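Local coordinates for GNA33 (Neisseria gonorrhoeae FA 1090, PDB 2G5D), which probably acts as a lytic transglycosylase, cleaving the linkage between N-acetylmuramic acid and N-acetylglucosamine in peptidoglycan and leaving a 1,6-anhydro bond, at residues 123-128 with 247-252; 130-135 with 228-233. All blocks are in the same frame, centred on the assembly; numbering follows the deposited sequence.

Contact 1: residues 123-128 with 247-252; sequences EPVLKG and RLKTPS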
ATOM      1  N   GLU A 123      -7.340  -0.967  -5.253  1.00 28.48           N
ATOM      2  CA  GLU A 123      -6.677  -1.351  -6.483  1.00 28.79           C
ATOM      3  C   GLU A 123      -7.517  -0.933  -7.696  1.00 27.34           C
ATOM      4  O   GLU A 123      -8.586  -1.493  -7.942  1.00 27.40           O
ATOM      5  CB  GLU A 123      -6.395  -2.857  -6.501  1.00 28.38           C
ATOM      6  CG  GLU A 123      -5.622  -3.293  -7.763  1.00 30.63           C
ATOM      7  CD  GLU A 123      -5.438  -4.793  -7.877  1.00 31.36           C
ATOM      8  OE1 GLU A 123      -6.059  -5.547  -7.101  1.00 35.69           O
ATOM      9  OE2 GLU A 123      -4.679  -5.225  -8.765  1.00 36.33           O
ATOM     10  N   PRO A 124      -7.044   0.059  -8.468  1.00 26.61           N
ATOM     11  CA  PRO A 124      -7.873   0.488  -9.612  1.00 25.99           C
ATOM     12  C   PRO A 124      -7.949  -0.523 -10.764  1.00 25.89           C
ATOM     13  O   PRO A 124      -7.001  -1.274 -11.010  1.00 25.29           O
ATOM     14  CB  PRO A 124      -7.200   1.780 -10.078  1.00 25.54           C
ATOM     15  CG  PRO A 124      -5.794   1.675  -9.609  1.00 26.69           C
ATOM     16  CD  PRO A 124      -5.794   0.830  -8.361  1.00 26.25           C
ATOM     17  N   VAL A 125      -9.107  -0.539 -11.426  1.00 26.16           N
ATOM     18  CA  VAL A 125      -9.304  -1.190 -12.731  1.00 26.10           C
ATOM     19  C   VAL A 125      -9.328  -0.099 -13.811  1.00 25.82           C
ATOM     20  O   VAL A 125     -10.016   0.897 -13.676  1.00 25.70           O
ATOM     21  CB  VAL A 125     -10.620  -2.044 -12.767  1.00 26.30           C
ATOM     22  CG1 VAL A 125     -10.904  -2.611 -14.182  1.00 26.70           C
ATOM     23  CG2 VAL A 125     -10.526  -3.166 -11.797  1.00 26.01           C
ATOM     24  N   LEU A 126      -8.547  -0.262 -14.867  1.00 25.73           N
ATOM     25  CA  LEU A 126      -8.643   0.704 -15.964  1.00 26.28           C
ATOM     26  C   LEU A 126      -8.708   0.032 -17.318  1.00 25.50           C
ATOM     27  O   LEU A 126      -8.041  -0.961 -17.549  1.00 25.08           O
ATOM     28  CB  LEU A 126      -7.548   1.793 -15.908  1.00 25.96           C
ATOM     29  CG  LEU A 126      -6.075   1.570 -15.543  1.00 28.01           C
ATOM     30  CD1 LEU A 126      -5.224   2.671 -16.139  1.00 24.88           C
ATOM     31  CD2 LEU A 126      -5.881   1.484 -13.990  1.00 27.52           C
ATOM     32  N   LYS A 127      -9.551   0.575 -18.191  1.00 25.73           N
ATOM     33  CA  LYS A 127      -9.670   0.078 -19.565  1.00 26.01           C
ATOM     34  C   LYS A 127      -8.317   0.168 -20.287  1.00 26.24           C
ATOM     35  O   LYS A 127      -7.584   1.152 -20.151  1.00 25.70           O
ATOM     36  CB  LYS A 127     -10.737   0.863 -20.328  1.00 25.46           C
ATOM     37  CG  LYS A 127     -12.148   0.717 -19.794  1.00 26.10           C
ATOM     38  CD  LYS A 127     -13.076   1.674 -20.546  1.00 28.45           C
ATOM     39  CE  LYS A 127     -14.530   1.405 -20.243  1.00 31.44           C
ATOM     40  NZ  LYS A 127     -15.412   2.144 -21.201  1.00 32.42           N
ATOM     41  N   GLY A 128      -7.983  -0.877 -21.035  1.00 26.74           N
ATOM     42  CA  GLY A 128      -6.689  -0.949 -21.697  1.00 27.11           C
ATOM     43  C   GLY A 128      -6.547  -2.228 -22.486  1.00 26.99           C
ATOM     44  O   GLY A 128      -7.532  -2.928 -22.697  1.00 26.83           O
ATOM     45  N   ARG A 247      -4.954  -2.987 -12.545  1.00 32.28           N
ATOM     46  CA  ARG A 247      -5.415  -4.079 -13.365  1.00 32.53           C
ATOM     47  C   ARG A 247      -5.969  -3.460 -14.640  1.00 32.07           C
ATOM     48  O   ARG A 247      -6.847  -2.597 -14.575  1.00 31.81           O
ATOM     49  CB  ARG A 247      -6.521  -4.809 -12.594  1.00 32.78           C
ATOM     50  CG  ARG A 247      -6.489  -6.288 -12.675  1.00 34.02           C
ATOM     51  CD  ARG A 247      -7.606  -6.872 -11.839  1.00 36.63           C
ATOM     52  NE  ARG A 247      -7.252  -6.939 -10.425  1.00 38.56           N
ATOM     53  CZ  ARG A 247      -7.783  -7.800  -9.563  1.00 38.84           C
ATOM     54  NH1 ARG A 247      -8.699  -8.671  -9.964  1.00 39.72           N
ATOM     55  NH2 ARG A 247      -7.398  -7.788  -8.295  1.00 40.60           N
ATOM     56  N   LEU A 248      -5.446  -3.868 -15.794  1.00 31.99           N
ATOM     57  CA  LEU A 248      -6.045  -3.464 -17.073  1.00 32.24           C
ATOM     58  C   LEU A 248      -7.249  -4.345 -17.383  1.00 32.04           C
ATOM     59  O   LEU A 248      -7.166  -5.559 -17.259  1.00 32.08           O
ATOM     60  CB  LEU A 248      -5.040  -3.523 -18.227  1.00 32.25           C
ATOM     61  CG  LEU A 248      -3.762  -2.682 -18.157  1.00 33.47           C
ATOM     62  CD1 LEU A 248      -2.878  -3.002 -19.374  1.00 32.97           C
ATOM     63  CD2 LEU A 248      -4.038  -1.159 -18.053  1.00 33.71           C
ATOM     64  N   LYS A 249      -8.376  -3.738 -17.745  1.00 31.95           N
ATOM     65  CA  LYS A 249      -9.540  -4.509 -18.188  1.00 31.97           C
ATOM     66  C   LYS A 249      -9.640  -4.386 -19.697  1.00 31.58           C
ATOM     67  O   LYS A 249      -9.976  -3.315 -20.207  1.00 31.22           O
ATOM     68  CB  LYS A 249     -10.839  -4.062 -17.500  1.00 32.15           C
ATOM     69  CG  LYS A 249     -12.095  -4.828 -17.938  1.00 32.32           C
ATOM     70  CD  LYS A 249     -13.083  -4.981 -16.780  1.00 33.56           C
ATOM     71  CE  LYS A 249     -14.222  -5.927 -17.125  1.00 33.83           C
ATOM     72  NZ  LYS A 249     -14.601  -6.766 -15.953  1.00 33.76           N
ATOM     73  N   THR A 250      -9.314  -5.481 -20.393  1.00 31.44           N
ATOM     74  CA  THR A 250      -9.254  -5.503 -21.863  1.00 30.90           C
ATOM     75  C   THR A 250     -10.671  -5.442 -22.449  1.00 31.09           C
ATOM     76  O   THR A 250     -11.626  -5.755 -21.742  1.00 31.30           O
ATOM     77  CB  THR A 250      -8.454  -6.733 -22.397  1.00 30.92           C
ATOM     78  OG1 THR A 250      -9.226  -7.936 -22.258  1.00 29.59           O
ATOM     79  CG2 THR A 250      -7.097  -6.877 -21.675  1.00 29.76           C
ATOM     80  N   PRO A 251     -10.820  -5.032 -23.735  1.00 31.24           N
ATOM     81  CA  PRO A 251     -12.169  -4.882 -24.305  1.00 31.26           C
ATOM     82  C   PRO A 251     -13.095  -6.110 -24.173  1.00 31.82           C
ATOM     83  O   PRO A 251     -14.325  -5.956 -24.203  1.00 31.42           O
ATOM     84  CB  PRO A 251     -11.892  -4.551 -25.779  1.00 31.51           C
ATOM     85  CG  PRO A 251     -10.534  -3.897 -25.759  1.00 30.68           C
ATOM     86  CD  PRO A 251      -9.774  -4.660 -24.713  1.00 30.95           C
ATOM     87  N   SER A 252     -12.512  -7.300 -24.021  1.00 32.04           N
ATOM     88  CA  SER A 252     -13.287  -8.533 -23.870  1.00 32.29           C
ATOM     89  C   SER A 252     -13.578  -8.902 -22.404  1.00 32.67           C
ATOM     90  O   SER A 252     -14.240  -9.909 -22.134  1.00 32.28           O
ATOM     91  CB  SER A 252     -12.602  -9.699 -24.596  1.00 32.33           C
ATOM     92  OG  SER A 252     -11.283  -9.885 -24.123  1.00 32.03           O
TER

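Contact 2: residues 130-135 with 228-233; sequences GRRTER and LGYAED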
ATOM      1  N   GLY A 130      -3.339  -5.446 -23.946  1.00 28.14           N
ATOM      2  CA  GLY A 130      -1.974  -5.975 -23.948  1.00 28.75           C
ATOM      3  C   GLY A 130      -1.188  -5.488 -25.151  1.00 29.61           C
ATOM      4  O   GLY A 130       0.001  -5.768 -25.273  1.00 29.68           O
ATOM      5  N   ARG A 131      -1.874  -4.745 -26.023  1.00 30.04           N
ATOM      6  CA  ARG A 131      -1.334  -4.203 -27.266  1.00 30.75           C
ATOM      7  C   ARG A 131      -1.682  -2.742 -27.381  1.00 31.05           C
ATOM      8  O   ARG A 131      -2.571  -2.245 -26.687  1.00 31.26           O
ATOM      9  CB  ARG A 131      -2.022  -4.854 -28.453  1.00 30.57           C
ATOM     10  CG  ARG A 131      -1.367  -6.044 -29.069  1.00 31.52           C
ATOM     11  CD  ARG A 131      -2.294  -6.567 -30.166  1.00 30.57           C
ATOM     12  NE  ARG A 131      -3.692  -6.566 -29.710  1.00 33.63           N
ATOM     13  CZ  ARG A 131      -4.730  -6.037 -30.367  1.00 33.16           C
ATOM     14  NH1 ARG A 131      -4.568  -5.462 -31.549  1.00 32.45           N
ATOM     15  NH2 ARG A 131      -5.947  -6.101 -29.833  1.00 32.77           N
ATOM     16  N   ARG A 132      -1.011  -2.059 -28.297  1.00 31.57           N
ATOM     17  CA  ARG A 132      -1.439  -0.734 -28.696  1.00 31.89           C
ATOM     18  C   ARG A 132      -2.616  -0.911 -29.654  1.00 31.67           C
ATOM     19  O   ARG A 132      -2.540  -1.691 -30.583  1.00 31.49           O
ATOM     20  CB  ARG A 132      -0.290   0.002 -29.375  1.00 32.34           C
ATOM     21  CG  ARG A 132      -0.494   1.493 -29.483  1.00 34.21           C
ATOM     22  CD  ARG A 132       0.469   2.087 -30.478  1.00 38.23           C
ATOM     23  NE  ARG A 132       0.259   3.525 -30.623  1.00 42.32           N
ATOM     24  CZ  ARG A 132       0.590   4.234 -31.702  1.00 45.04           C
ATOM     25  NH1 ARG A 132       1.142   3.645 -32.763  1.00 46.01           N
ATOM     26  NH2 ARG A 132       0.358   5.543 -31.727  1.00 45.65           N
ATOM     27  N   THR A 133      -3.715  -0.214 -29.390  1.00 31.92           N
ATOM     28  CA  THR A 133      -4.865  -0.189 -30.288  1.00 32.11           C
ATOM     29  C   THR A 133      -5.282   1.268 -30.491  1.00 32.50           C
ATOM     30  O   THR A 133      -4.686   2.175 -29.910  1.00 32.49           O
ATOM     31  CB  THR A 133      -6.077  -0.985 -29.722  1.00 32.11           C
ATOM     32  OG1 THR A 133      -6.514  -0.385 -28.490  1.00 31.11           O
ATOM     33  CG2 THR A 133      -5.726  -2.463 -29.493  1.00 31.41           C
ATOM     34  N   GLU A 134      -6.310   1.484 -31.307  1.00 32.78           N
ATOM     35  CA  GLU A 134      -6.849   2.823 -31.534  1.00 33.67           C
ATOM     36  C   GLU A 134      -7.299   3.458 -30.211  1.00 33.13           C
ATOM     37  O   GLU A 134      -7.070   4.646 -29.967  1.00 33.03           O
ATOM     38  CB  GLU A 134      -8.009   2.768 -32.539  1.00 33.10           C
ATOM     39  CG  GLU A 134      -8.553   4.135 -32.944  1.00 34.64           C
ATOM     40  CD  GLU A 134      -9.740   4.046 -33.903  1.00 35.37           C
ATOM     41  OE1 GLU A 134      -9.525   3.815 -35.117  1.00 37.33           O
ATOM     42  OE2 GLU A 134     -10.895   4.208 -33.442  1.00 38.25           O
ATOM     43  N   ARG A 135      -7.921   2.638 -29.370  1.00 33.30           N
ATOM     44  CA  ARG A 135      -8.426   3.029 -28.055  1.00 33.29           C
ATOM     45  C   ARG A 135      -7.339   3.128 -26.973  1.00 32.93           C
ATOM     46  O   ARG A 135      -7.379   4.028 -26.133  1.00 32.81           O
ATOM     47  CB  ARG A 135      -9.463   2.006 -27.590  1.00 33.55           C
ATOM     48  CG  ARG A 135     -10.876   2.265 -28.017  1.00 35.13           C
ATOM     49  CD  ARG A 135     -11.809   1.739 -26.941  1.00 37.66           C
ATOM     50  NE  ARG A 135     -13.201   1.760 -27.367  1.00 41.82           N
ATOM     51  CZ  ARG A 135     -14.023   2.798 -27.231  1.00 43.14           C
ATOM     52  NH1 ARG A 135     -13.599   3.925 -26.670  1.00 43.02           N
ATOM     53  NH2 ARG A 135     -15.281   2.703 -27.657  1.00 43.56           N
ATOM     54  N   LEU A 228       4.157  -3.308 -20.604  1.00 32.49           N
ATOM     55  CA  LEU A 228       3.309  -4.376 -20.081  1.00 32.66           C
ATOM     56  C   LEU A 228       1.899  -4.331 -20.663  1.00 32.32           C
ATOM     57  O   LEU A 228       1.114  -5.263 -20.494  1.00 33.16           O
ATOM     58  CB  LEU A 228       3.258  -4.322 -18.547  1.00 32.59           C
ATOM     59  CG  LEU A 228       4.579  -4.148 -17.778  1.00 32.71           C
ATOM     60  CD1 LEU A 228       4.291  -4.055 -16.296  1.00 31.73           C
ATOM     61  CD2 LEU A 228       5.577  -5.257 -18.050  1.00 32.55           C
ATOM     62  N   GLY A 229       1.588  -3.248 -21.359  1.00 31.74           N
ATOM     63  CA  GLY A 229       0.263  -3.054 -21.902  1.00 30.85           C
ATOM     64  C   GLY A 229       0.015  -1.586 -22.094  1.00 30.25           C
ATOM     65  O   GLY A 229       0.924  -0.768 -21.912  1.00 30.38           O
ATOM     66  N   TYR A 230      -1.219  -1.259 -22.467  1.00 29.84           N
ATOM     67  CA  TYR A 230      -1.601   0.096 -22.837  1.00 29.53           C
ATOM     68  C   TYR A 230      -2.903   0.487 -22.154  1.00 29.15           C
ATOM     69  O   TYR A 230      -3.845  -0.298 -22.127  1.00 29.19           O
ATOM     70  CB  TYR A 230      -1.723   0.219 -24.367  1.00 29.57           C
ATOM     71  CG  TYR A 230      -0.390   0.115 -25.076  1.00 29.44           C
ATOM     72  CD1 TYR A 230       0.202  -1.127 -25.311  1.00 29.76           C
ATOM     73  CD2 TYR A 230       0.293   1.256 -25.479  1.00 30.14           C
ATOM     74  CE1 TYR A 230       1.432  -1.226 -25.943  1.00 31.46           C
ATOM     75  CE2 TYR A 230       1.531   1.170 -26.114  1.00 30.41           C
ATOM     76  CZ  TYR A 230       2.093  -0.071 -26.334  1.00 30.59           C
ATOM     77  OH  TYR A 230       3.313  -0.169 -26.963  1.00 31.77           O
ATOM     78  N   ALA A 231      -2.937   1.697 -21.596  1.00 28.43           N
ATOM     79  CA  ALA A 231      -4.142   2.251 -20.979  1.00 27.80           C
ATOM     80  C   ALA A 231      -4.906   3.140 -21.964  1.00 27.40           C
ATOM     81  O   ALA A 231      -4.307   3.788 -22.827  1.00 26.71           O
ATOM     82  CB  ALA A 231      -3.769   3.044 -19.737  1.00 27.47           C
ATOM     83  N   GLU A 232      -6.226   3.201 -21.824  1.00 27.52           N
ATOM     84  CA  GLU A 232      -7.031   4.077 -22.676  1.00 27.31           C
ATOM     85  C   GLU A 232      -6.872   5.547 -22.279  1.00 27.53           C
ATOM     86  O   GLU A 232      -6.746   6.427 -23.150  1.00 27.40           O
ATOM     87  CB  GLU A 232      -8.514   3.677 -22.651  1.00 27.51           C
ATOM     88  CG  GLU A 232      -8.829   2.446 -23.491  1.00 26.61           C
ATOM     89  CD  GLU A 232     -10.303   2.150 -23.592  1.00 27.25           C
ATOM     90  OE1 GLU A 232     -10.653   0.971 -23.852  1.00 25.89           O
ATOM     91  OE2 GLU A 232     -11.111   3.086 -23.412  1.00 27.04           O
ATOM     92  N   ASP A 233      -6.868   5.785 -20.966  1.00 27.20           N
ATOM     93  CA  ASP A 233      -6.882   7.121 -20.388  1.00 27.44           C
ATOM     94  C   ASP A 233      -5.604   7.379 -19.577  1.00 27.44           C
ATOM     95  O   ASP A 233      -5.284   6.589 -18.695  1.00 26.99           O
ATOM     96  CB  ASP A 233      -8.114   7.274 -19.486  1.00 27.44           C
ATOM     97  CG  ASP A 233      -8.271   8.675 -18.942  1.00 29.12           C
ATOM     98  OD1 ASP A 233      -8.848   9.522 -19.649  1.00 29.92           O
ATOM     99  OD2 ASP A 233      -7.824   8.943 -17.805  1.00 32.44           O
TER

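Contact 1: residues 123-128 with 247-252
Backbone hydrogen bonds zigzag between Leu126 and its neighbours on strand 247-249. Leu126 N donates to Arg247 O (2.9 Å), and its O accepts from Lys249 N. Gly128 N continues the series to Lys249 O at 3.3 Å. At the start of the pairing Arg247 N reaches Pro124 O only weakly. CA-H...O contacts fill in between, such as Leu248 CA to Leu126 O, 3.2 Å.

The charged contact joins Glu123, just before the paired residues, to Arg247, the first of them on the second strand. Glu123, with CG anti to its backbone N (chi1 -177°) and an extended chain, crosses the arginine side chain at about a right angle. Arg247 NH2 bonds Glu123 OE1 at 2.9 Å, from above the carboxylate plane. Arg247 NH1 forms a second salt bridge with Asp324, and Tyr391 adds a cation-pi contact, so the guanidinium of this buried arginine has three partners.

Among apolar groups, Val125 CG1 packs on Lys249 CB (3.6 Å). On the other face Leu126 CG meets Leu248 CD2 at 4.2 Å, with Leu126 also resting on helix 234-243.

The arrangement is a parallel beta-strand pair, 116-129 with 246-249, bridged from Val125-Arg247 to Lys127-Lys249 within the MltA-specific insert region.

Contact 2: residues 130-135 with 228-233
In Tyr230 CG lies anti to the carbonyl carbon (chi1 -69°), which brings the ring up to the loop backbone and to Arg132 CB; in Arg132 CG lies anti to the backbone N (chi1 -164°), which sets that carbon 3.9 Å from Tyr230 CE2. The first of these meetings is a CH-pi contact: Arg132 CB sits over the centre of the tyrosine ring, 3.8 Å from its centroid and almost on the ring normal. Beyond CG the extended arginine chain leads its guanidinium away. The loop backbone also lies against the ring at CD1 and CE1, with Arg132 N over the face and Arg131 C 3.2 Å from Tyr230 CD1.

These residues belong to a crossover connection. The loop leaves strand 116-129, passes over strand 227-231 and enters strand 138-141, so that 227-231 lies between the two and runs antiparallel to both. Where the loop sets out, Gly130 CA approaches Gly229 CA to 4.2 Å. Gly229 has a backbone conformation in which a CB would collide with the carbonyl O of Leu228.

At the far end of the loop Glu232 and Arg135 cross obliquely. The carboxylate meets the aliphatic part of Arg135, Glu232 OE1 being 3.4 Å from Arg135 CD, while Glu232 CG lies against Arg135 O. Their carboxylate and guanidinium planes are 17° apart, yet Arg135 NH1 and Glu232 OE2 remain 4.2 Å apart, beyond a salt bridge, so any attraction between the charges is probably modest. Arg135 O also receives a CA-H...O contact from Glu232 CA at 3.5 Å. Next along the chain, Asp233 N-caps helix 234-243 by accepting a hydrogen bond from Glu236 N, and its carboxylate forms a salt bridge with Arg296.

The centres of the two contacts lie about 10 Å apart, and strand 116-129 connects them: it pairs in parallel with 246-249 in contact 1 and antiparallel with 227-231, then runs into the loop of contact 2. Along the chain the order is 123-128, 130-135, 228-233 and 247-252, so contact 2 is nested inside the loop that contact 1 closes; helix 234-243 bridges the later two segments. They touch directly, with a probable hydrogen bond from Glu232 N to Lys127 O and packing of Leu126 CD1 on Ala231 CB. Contact 1 is buried and contact 2 is at the surface; together they tie the two ends of a long chain excursion within the MltA-specific insert region.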